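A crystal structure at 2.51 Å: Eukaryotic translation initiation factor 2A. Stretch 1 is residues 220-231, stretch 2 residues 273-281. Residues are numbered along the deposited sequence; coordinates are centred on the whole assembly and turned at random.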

# COMPACT_ATOMS: atom_id res chain seq x y z
N PHE A 220 7.47 4.98 8.21
CA PHE A 220 8.59 4.43 7.45
C PHE A 220 8.28 4.35 5.96
O PHE A 220 7.14 4.10 5.57
N LYS A 221 9.30 4.54 5.13
CA LYS A 221 9.13 4.49 3.68
C LYS A 221 10.37 3.96 2.97
O LYS A 221 11.16 4.74 2.43
N TRP A 222 10.54 2.64 2.97
CA TRP A 222 11.61 2.01 2.20
C TRP A 222 11.38 2.22 0.71
O TRP A 222 10.26 2.51 0.28
N ASN A 223 12.43 2.07 -0.09
CA ASN A 223 12.28 2.07 -1.54
C ASN A 223 12.39 0.65 -2.09
O ASN A 223 12.78 -0.26 -1.37
N ALA A 224 12.03 0.48 -3.36
CA ALA A 224 12.03 -0.83 -4.01
C ALA A 224 13.33 -1.59 -3.76
O ALA A 224 13.33 -2.79 -3.51
N LEU A 225 14.44 -0.86 -3.81
CA LEU A 225 15.72 -1.39 -3.38
C LEU A 225 15.87 -1.12 -1.89
O LEU A 225 15.91 0.02 -1.46
N GLY A 226 15.95 -2.19 -1.10
CA GLY A 226 16.00 -2.06 0.35
C GLY A 226 17.30 -1.49 0.87
O GLY A 226 17.97 -2.11 1.70
N THR A 227 17.65 -0.30 0.41
CA THR A 227 18.90 0.34 0.79
C THR A 227 18.66 1.62 1.59
O THR A 227 19.31 1.86 2.61
N SER A 228 17.73 2.44 1.12
CA SER A 228 17.46 3.73 1.74
C SER A 228 16.11 3.73 2.45
O SER A 228 15.24 2.92 2.14
N LEU A 229 15.92 4.65 3.40
CA LEU A 229 14.71 4.63 4.21
C LEU A 229 14.30 6.00 4.76
O LEU A 229 14.99 6.57 5.60
N LEU A 230 13.15 6.49 4.30
CA LEU A 230 12.59 7.74 4.80
C LEU A 230 11.87 7.55 6.13
O LEU A 230 11.18 6.55 6.34
N VAL A 231 12.04 8.51 7.03
CA VAL A 231 11.42 8.47 8.35
C VAL A 231 10.66 9.77 8.63
O VAL A 231 11.17 10.86 8.38
N ASP A 273 2.14 14.64 1.19
CA ASP A 273 2.42 13.33 0.61
C ASP A 273 3.92 13.06 0.52
O ASP A 273 4.71 13.97 0.25
N VAL A 274 4.32 11.82 0.77
CA VAL A 274 5.71 11.41 0.60
C VAL A 274 5.75 10.15 -0.25
O VAL A 274 5.04 9.19 0.02
N CYS A 275 6.58 10.15 -1.29
CA CYS A 275 6.57 9.05 -2.26
C CYS A 275 7.93 8.83 -2.93
O CYS A 275 8.55 9.78 -3.41
N TRP A 276 8.37 7.58 -2.96
CA TRP A 276 9.58 7.20 -3.69
C TRP A 276 9.30 7.10 -5.18
O TRP A 276 8.16 7.23 -5.61
N ASN A 277 10.35 6.86 -5.97
CA ASN A 277 10.17 6.54 -7.38
C ASN A 277 10.36 5.04 -7.59
O ASN A 277 11.09 4.39 -6.84
N ALA A 278 9.69 4.50 -8.60
CA ALA A 278 9.74 3.07 -8.89
C ALA A 278 11.17 2.56 -9.10
O ALA A 278 11.51 1.45 -8.70
N ASP A 279 12.01 3.38 -9.73
CA ASP A 279 13.41 3.02 -9.98
C ASP A 279 14.29 3.24 -8.75
O ASP A 279 15.50 3.02 -8.80
N SER A 280 13.66 3.68 -7.66
CA SER A 280 14.34 3.96 -6.39
C SER A 280 15.43 5.03 -6.52
O SER A 280 16.24 5.21 -5.61
N LYS A 281 15.43 5.75 -7.63
CA LYS A 281 16.45 6.76 -7.88
C LYS A 281 16.03 8.14 -7.39
O LYS A 281 16.85 8.92 -6.91

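The indole nitrogen of Trp276 sits unusually close to the backbone of the first stretch: NE1 of Trp276 donates to the carbonyl O of Lys221 at 2.4 Å, a very short hydrogen bond with an N-H...O angle of 140°. O of Lys221 lies at the edge of the indole, near its plane, and also accepts a hydrogen bond from the backbone N of Leu230 at 3.2 Å, so the ring is tied to the pairing of the two strands of stretch 1. Trp276 (chi1 m, chi2 94°) points toward stretch 1 and has the largest covered area of the contact. Asn223 (chi1 p) covers one face of the indole, its CB standing 3.7 Å from the centroid of the Trp276 six-membered ring and 20° off the normal, a CH-pi contact. The amide beyond it turns back into its own loop, where OD1 of Asn223 accepts the backbone N of Ser228 at 3.2 Å. Farther round the indole, CB of Ser228 (chi1 m) approaches CH2 of Trp276 obliquely at 3.6 Å. Leu230 (m, t) touches both Trp276 and Val274, two residues before it on the same strand: its CG lies 3.6 Å from CZ2 of Trp276, and its CD1 3.7 Å from CG1 of Val274 (chi1 t), an apolar patch. Lys221, off-rotamer at chi1 and chi2 but extended beyond, brings CE to 3.4 Å from O of Val274. At the other end, the type I turn Asn277–Ser280 presents Ser280 (chi1 m) to the loop of stretch 1. Its OG accepts the backbone N of Leu225 at 3.2 Å, while CB of Ala224 packs 3.2 Å from the same Ser280 OG. CB of Ser280 also lies 3.3 Å from ND2 of Asn223. Cys275 and Asn277, flanking Trp276, point away.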

# COMPACT_ATOMS: atom_id res chain seq x y z
CB PHE A 220 8.97 3.05 7.97
CG PHE A 220 9.85 3.08 9.19
CD1 PHE A 220 11.12 3.61 9.13
CD2 PHE A 220 9.40 2.59 10.40
CE1 PHE A 220 11.94 3.64 10.24
CE2 PHE A 220 10.20 2.62 11.52
CZ PHE A 220 11.47 3.14 11.44
CB LYS A 221 8.76 5.87 3.14
CG LYS A 221 7.56 5.88 2.22
CD LYS A 221 6.35 6.51 2.89
CE LYS A 221 5.11 6.41 2.02
NZ LYS A 221 3.95 7.08 2.65
CB TRP A 222 11.70 0.51 2.52
CG TRP A 222 12.44 0.16 3.78
CD1 TRP A 222 11.89 -0.09 5.01
CD2 TRP A 222 13.85 0.01 3.93
NE1 TRP A 222 12.88 -0.38 5.92
CE2 TRP A 222 14.10 -0.32 5.28
CE3 TRP A 222 14.94 0.13 3.06
CZ2 TRP A 222 15.38 -0.54 5.78
CZ3 TRP A 222 16.21 -0.08 3.56
CH2 TRP A 222 16.42 -0.42 4.90
CB ASN A 223 13.32 2.99 -2.20
CG ASN A 223 14.73 2.75 -1.69
OD1 ASN A 223 14.94 2.47 -0.51
ND2 ASN A 223 15.71 2.85 -2.59
CB ALA A 224 11.79 -0.69 -5.51
CB LEU A 225 16.86 -0.75 -4.18
CG LEU A 225 16.72 -0.90 -5.69
CD1 LEU A 225 17.86 -0.21 -6.43
CD2 LEU A 225 16.62 -2.37 -6.08
CB THR A 227 19.77 0.66 -0.44
OG1 THR A 227 19.08 1.60 -1.27
CG2 THR A 227 20.05 -0.60 -1.24
CB SER A 228 17.51 4.83 0.69
OG SER A 228 18.78 4.89 0.08
CB LEU A 229 14.87 3.65 5.37
CG LEU A 229 13.79 3.69 6.44
CD1 LEU A 229 12.45 3.23 5.88
CD2 LEU A 229 14.21 2.85 7.62
CB LEU A 230 11.61 8.33 3.77
CG LEU A 230 12.20 8.82 2.45
CD1 LEU A 230 11.09 9.26 1.51
CD2 LEU A 230 13.16 9.97 2.69
CB VAL A 231 12.47 8.24 9.46
CG1 VAL A 231 11.80 8.06 10.81
CG2 VAL A 231 13.34 7.03 9.13
CB ASP A 273 1.79 13.22 -0.77
CG ASP A 273 1.33 11.81 -1.10
OD1 ASP A 273 1.92 10.85 -0.56
OD2 ASP A 273 0.36 11.67 -1.88
CB VAL A 274 6.41 11.17 1.95
CG1 VAL A 274 7.91 11.04 1.76
CG2 VAL A 274 6.11 12.30 2.93
CB CYS A 275 5.50 9.31 -3.32
SG CYS A 275 5.18 7.92 -4.43
CB TRP A 276 10.13 5.87 -3.17
CG TRP A 276 10.86 5.96 -1.86
CD1 TRP A 276 10.33 5.77 -0.62
CD2 TRP A 276 12.24 6.26 -1.67
NE1 TRP A 276 11.31 5.93 0.34
CE2 TRP A 276 12.49 6.23 -0.29
CE3 TRP A 276 13.30 6.55 -2.54
CZ2 TRP A 276 13.75 6.48 0.25
CZ3 TRP A 276 14.55 6.79 -2.00
CH2 TRP A 276 14.76 6.76 -0.62
CB ASN A 277 11.15 7.32 -8.25
CG ASN A 277 10.67 7.47 -9.68
OD1 ASN A 277 9.84 6.69 -10.15
ND2 ASN A 277 11.19 8.48 -10.37
CB ALA A 278 8.89 2.75 -10.11
CB ASP A 279 13.97 3.81 -11.17
CG ASP A 279 13.80 5.31 -11.01
OD1 ASP A 279 13.44 5.77 -9.90
OD2 ASP A 279 14.04 6.04 -11.99
CB SER A 280 14.95 2.68 -5.81
OG SER A 280 13.99 1.64 -5.74
CB LYS A 281 16.79 6.84 -9.37
CG LYS A 281 17.44 5.61 -9.95
CD LYS A 281 18.18 5.96 -11.23
CE LYS A 281 17.43 7.00 -12.05
NZ LYS A 281 17.78 6.93 -13.50